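Local coordinates for protein succinate-semialdehyde dehydrogenase (Synechococcus sp., PDB 4ITA) that probably oxidises succinic semialdehyde to succinate, with NADP+ as hydride acceptor bound by a Rossmann-type fold, at residues F134-W137 with Q138-F142. Residues are numbered along the deposited sequence; the frame is centred on the assembly and turned at random.
With NDP (NADPH dihydro-nicotinamide-adenine-dinucleotide phosphate), chain C; EDO (1,2-ethanediol), chain R.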
loop_
_atom_site.group_PDB
_atom_site.type_symbol
_atom_site.label_atom_id
_atom_site.label_comp_id
_atom_site.label_asym_id
_atom_site.label_seq_id
_atom_site.Cartn_x
_atom_site.Cartn_y
_atom_site.Cartn_z
ATOM N N PHE A 134 20.287 -10.027 6.354
ATOM C CA PHE A 134 20.662 -10.375 4.984
ATOM C C PHE A 134 21.095 -9.071 4.348
ATOM O O PHE A 134 20.344 -8.455 3.588
ATOM C CB PHE A 134 19.500 -11.015 4.217
ATOM C CG PHE A 134 19.104 -12.371 4.739
ATOM C CD1 PHE A 134 18.060 -12.506 5.641
ATOM C CD2 PHE A 134 19.780 -13.507 4.329
ATOM C CE1 PHE A 134 17.694 -13.762 6.125
ATOM C CE2 PHE A 134 19.420 -14.769 4.809
ATOM C CZ PHE A 134 18.377 -14.889 5.710
ATOM N N PRO A 135 22.312 -8.626 4.683
ATOM C CA PRO A 135 22.709 -7.241 4.414
ATOM C C PRO A 135 22.920 -6.916 2.938
ATOM O O PRO A 135 22.933 -5.734 2.593
ATOM C CB PRO A 135 24.008 -7.090 5.213
ATOM C CG PRO A 135 24.577 -8.481 5.257
ATOM C CD PRO A 135 23.385 -9.403 5.333
ATOM N N PHE A 136 23.089 -7.930 2.087
ATOM C CA PHE A 136 23.127 -7.720 0.637
ATOM C C PHE A 136 21.779 -8.045 0.002
ATOM O O PHE A 136 21.206 -7.219 -0.713
ATOM C CB PHE A 136 24.219 -8.583 -0.018
ATOM C CG PHE A 136 25.574 -7.922 -0.086
ATOM C CD1 PHE A 136 26.213 -7.491 1.070
ATOM C CD2 PHE A 136 26.223 -7.763 -1.303
ATOM C CE1 PHE A 136 27.469 -6.898 1.009
ATOM C CE2 PHE A 136 27.477 -7.173 -1.373
ATOM C CZ PHE A 136 28.098 -6.736 -0.216
ATOM N N TRP A 137 21.272 -9.246 0.261
ATOM C CA TRP A 137 20.060 -9.723 -0.393
ATOM C C TRP A 137 18.860 -8.806 -0.196
ATOM O O TRP A 137 18.162 -8.501 -1.150
ATOM C CB TRP A 137 19.739 -11.164 0.047
ATOM C CG TRP A 137 18.308 -11.580 -0.151
ATOM C CD1 TRP A 137 17.387 -11.828 0.827
ATOM C CD2 TRP A 137 17.641 -11.794 -1.397
ATOM N NE1 TRP A 137 16.186 -12.181 0.263
ATOM C CE2 TRP A 137 16.314 -12.169 -1.103
ATOM C CE3 TRP A 137 18.036 -11.712 -2.737
ATOM C CZ2 TRP A 137 15.380 -12.456 -2.099
ATOM C CZ3 TRP A 137 17.104 -11.995 -3.726
ATOM C CH2 TRP A 137 15.793 -12.357 -3.401
ATOM N N GLN A 138 18.608 -8.351 1.025
ATOM C CA GLN A 138 17.422 -7.518 1.220
ATOM C C GLN A 138 17.547 -6.188 0.491
ATOM O O GLN A 138 16.548 -5.623 0.034
ATOM C CB GLN A 138 17.150 -7.266 2.697
ATOM C CG GLN A 138 17.174 -8.497 3.580
ATOM C CD GLN A 138 15.868 -9.236 3.559
ATOM O OE1 GLN A 138 14.935 -8.823 2.882
ATOM N NE2 GLN A 138 15.778 -10.326 4.314
ATOM N N VAL A 139 18.768 -5.680 0.384
ATOM C CA VAL A 139 18.995 -4.451 -0.361
ATOM C C VAL A 139 18.720 -4.662 -1.851
ATOM O O VAL A 139 17.970 -3.897 -2.461
ATOM C CB VAL A 139 20.413 -3.891 -0.143
ATOM C CG1 VAL A 139 20.637 -2.667 -1.020
ATOM C CG2 VAL A 139 20.632 -3.541 1.336
ATOM N N PHE A 140 19.297 -5.704 -2.441
ATOM C CA PHE A 140 19.065 -5.951 -3.856
ATOM C C PHE A 140 17.625 -6.343 -4.161
ATOM O O PHE A 140 17.114 -6.018 -5.233
ATOM C CB PHE A 140 20.088 -6.939 -4.416
ATOM C CG PHE A 140 21.444 -6.322 -4.607
ATOM C CD1 PHE A 140 21.694 -5.499 -5.698
ATOM C CD2 PHE A 140 22.454 -6.520 -3.678
ATOM C CE1 PHE A 140 22.933 -4.902 -5.873
ATOM C CE2 PHE A 140 23.696 -5.927 -3.842
ATOM C CZ PHE A 140 23.939 -5.119 -4.950
ATOM N N ARG A 141 16.957 -6.983 -3.207
ATOM C CA ARG A 141 15.541 -7.309 -3.337
ATOM C C ARG A 141 14.694 -6.066 -3.644
ATOM O O ARG A 141 13.800 -6.119 -4.497
ATOM C CB ARG A 141 15.031 -8.012 -2.070
ATOM C CG ARG A 141 13.564 -8.390 -2.118
ATOM C CD ARG A 141 13.151 -9.196 -0.888
ATOM N NE ARG A 141 13.056 -8.374 0.314
ATOM C CZ ARG A 141 12.533 -8.793 1.464
ATOM N NH1 ARG A 141 12.078 -10.034 1.574
ATOM N NH2 ARG A 141 12.483 -7.978 2.511
ATOM N N PHE A 142 14.954 -4.954 -2.956
ATOM C CA PHE A 142 14.201 -3.740 -3.265
ATOM C C PHE A 142 14.881 -2.928 -4.370
ATOM O O PHE A 142 14.206 -2.287 -5.178
ATOM C CB PHE A 142 13.947 -2.870 -2.014
ATOM C CG PHE A 142 15.021 -1.861 -1.762
ATOM C CD1 PHE A 142 15.010 -0.632 -2.404
ATOM C CD2 PHE A 142 16.063 -2.153 -0.902
ATOM C CE1 PHE A 142 16.026 0.286 -2.200
ATOM C CE2 PHE A 142 17.084 -1.242 -0.685
ATOM C CZ PHE A 142 17.071 -0.026 -1.345
HETATM P PA NDP C . 15.442 -3.440 13.746
HETATM O O1A NDP C . 14.008 -3.119 13.435
HETATM O O2A NDP C . 16.004 -3.115 15.102
HETATM O O5B NDP C . 16.367 -2.708 12.665
HETATM C C5B NDP C . 16.100 -2.780 11.259
HETATM C C4B NDP C . 16.415 -1.449 10.580
HETATM O O4B NDP C . 15.515 -0.454 11.076
HETATM C C3B NDP C . 17.810 -0.920 10.893
HETATM O O3B NDP C . 18.275 -0.159 9.770
HETATM C C2B NDP C . 17.561 0.012 12.063
HETATM O O2B NDP C . 18.545 1.028 12.202
HETATM C C1B NDP C . 16.266 0.634 11.618
HETATM N N9A NDP C . 15.439 1.200 12.694
HETATM C C8A NDP C . 15.244 0.724 13.940
HETATM N N7A NDP C . 14.376 1.519 14.611
HETATM C C5A NDP C . 13.997 2.498 13.775
HETATM C C6A NDP C . 13.108 3.670 13.826
HETATM N N6A NDP C . 12.423 3.947 14.954
HETATM N N1A NDP C . 13.014 4.429 12.718
HETATM C C2A NDP C . 13.686 4.158 11.592
HETATM N N3A NDP C . 14.519 3.113 11.471
HETATM C C4A NDP C . 14.698 2.277 12.514
HETATM O O3 NDP C . 15.566 -5.018 13.375
HETATM P PN NDP C . 16.444 -6.243 13.980
HETATM O O1N NDP C . 16.502 -6.197 15.491
HETATM O O2N NDP C . 17.707 -6.328 13.169
HETATM O O5D NDP C . 15.514 -7.495 13.581
HETATM C C5D NDP C . 15.309 -7.835 12.216
HETATM C C4D NDP C . 13.826 -8.024 11.954
HETATM O O4D NDP C . 13.572 -7.964 10.543
HETATM C C3D NDP C . 13.309 -9.372 12.414
HETATM O O3D NDP C . 12.036 -9.221 13.052
HETATM C C2D NDP C . 13.222 -10.128 11.102
HETATM O O2D NDP C . 12.306 -11.218 11.209
HETATM C C1D NDP C . 12.726 -9.051 10.158
HETATM N N1N NDP C . 12.960 -9.455 8.765
HETATM C C2N NDP C . 11.983 -9.332 7.850
HETATM C C3N NDP C . 12.011 -10.110 6.694
HETATM C C7N NDP C . 10.956 -9.978 5.636
HETATM O O7N NDP C . 11.314 -9.916 4.461
HETATM N N7N NDP C . 9.672 -9.937 5.982
HETATM C C4N NDP C . 13.102 -11.130 6.471
HETATM C C5N NDP C . 14.272 -10.779 7.266
HETATM C C6N NDP C . 14.153 -9.956 8.382
HETATM P P2B NDP C . 19.710 0.927 13.303
HETATM O O1X NDP C . 20.462 2.207 13.081
HETATM O O2X NDP C . 19.031 0.868 14.652
HETATM O O3X NDP C . 20.536 -0.288 13.005
HETATM C C1 EDO R . 15.423 -14.604 3.461
HETATM O O1 EDO R . 15.112 -15.185 2.192
HETATM C C2 EDO R . 14.334 -13.603 3.829
HETATM O O2 EDO R . 14.331 -12.521 2.885
HETATM O O HOH W 1 12.850 -12.198 0.461
#
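The W137 indole and the R141 side chain meet obliquely, with CB of R141 over one face of the indole and ring and guanidinium planes 56° apart. At the indole edge, in plane, NE1 donates to O2 of an ethanediol (3.2 Å), probably from the crystallisation liquor, whose C1 lies over one face of the F134 ring. The R141 guanidinium turns its edge to the cofactor: NH1 and NH2 both donate to the nicotinamide carboxamide oxygen O7N of NADPH, in its plane and 3.0 Å from each, a forked grip that probably fixes the amide's rotation. The bend at chi3 (73°) brings the arginine head round to it, and a water accepts from NH1 at 2.6 Å. NE2 of Q138 comes obliquely to CD1 of F134 at 3.4 Å, the amide and ring planes 64° apart, and also bonds weakly to ethanediol O2. Backbone bonds start the helix: Q138 N to F134 O (3.1 Å), F140 N to F136 O and R141 N to W137 O. Residues 134-136 end the loop between strand 115-129 and helix 137-149, whose first turns line the nicotinamide pocket. E85 of helix 79-103 accepts from the backbone N of F136 and W137, while F136 and V139 pack on helix 162-175.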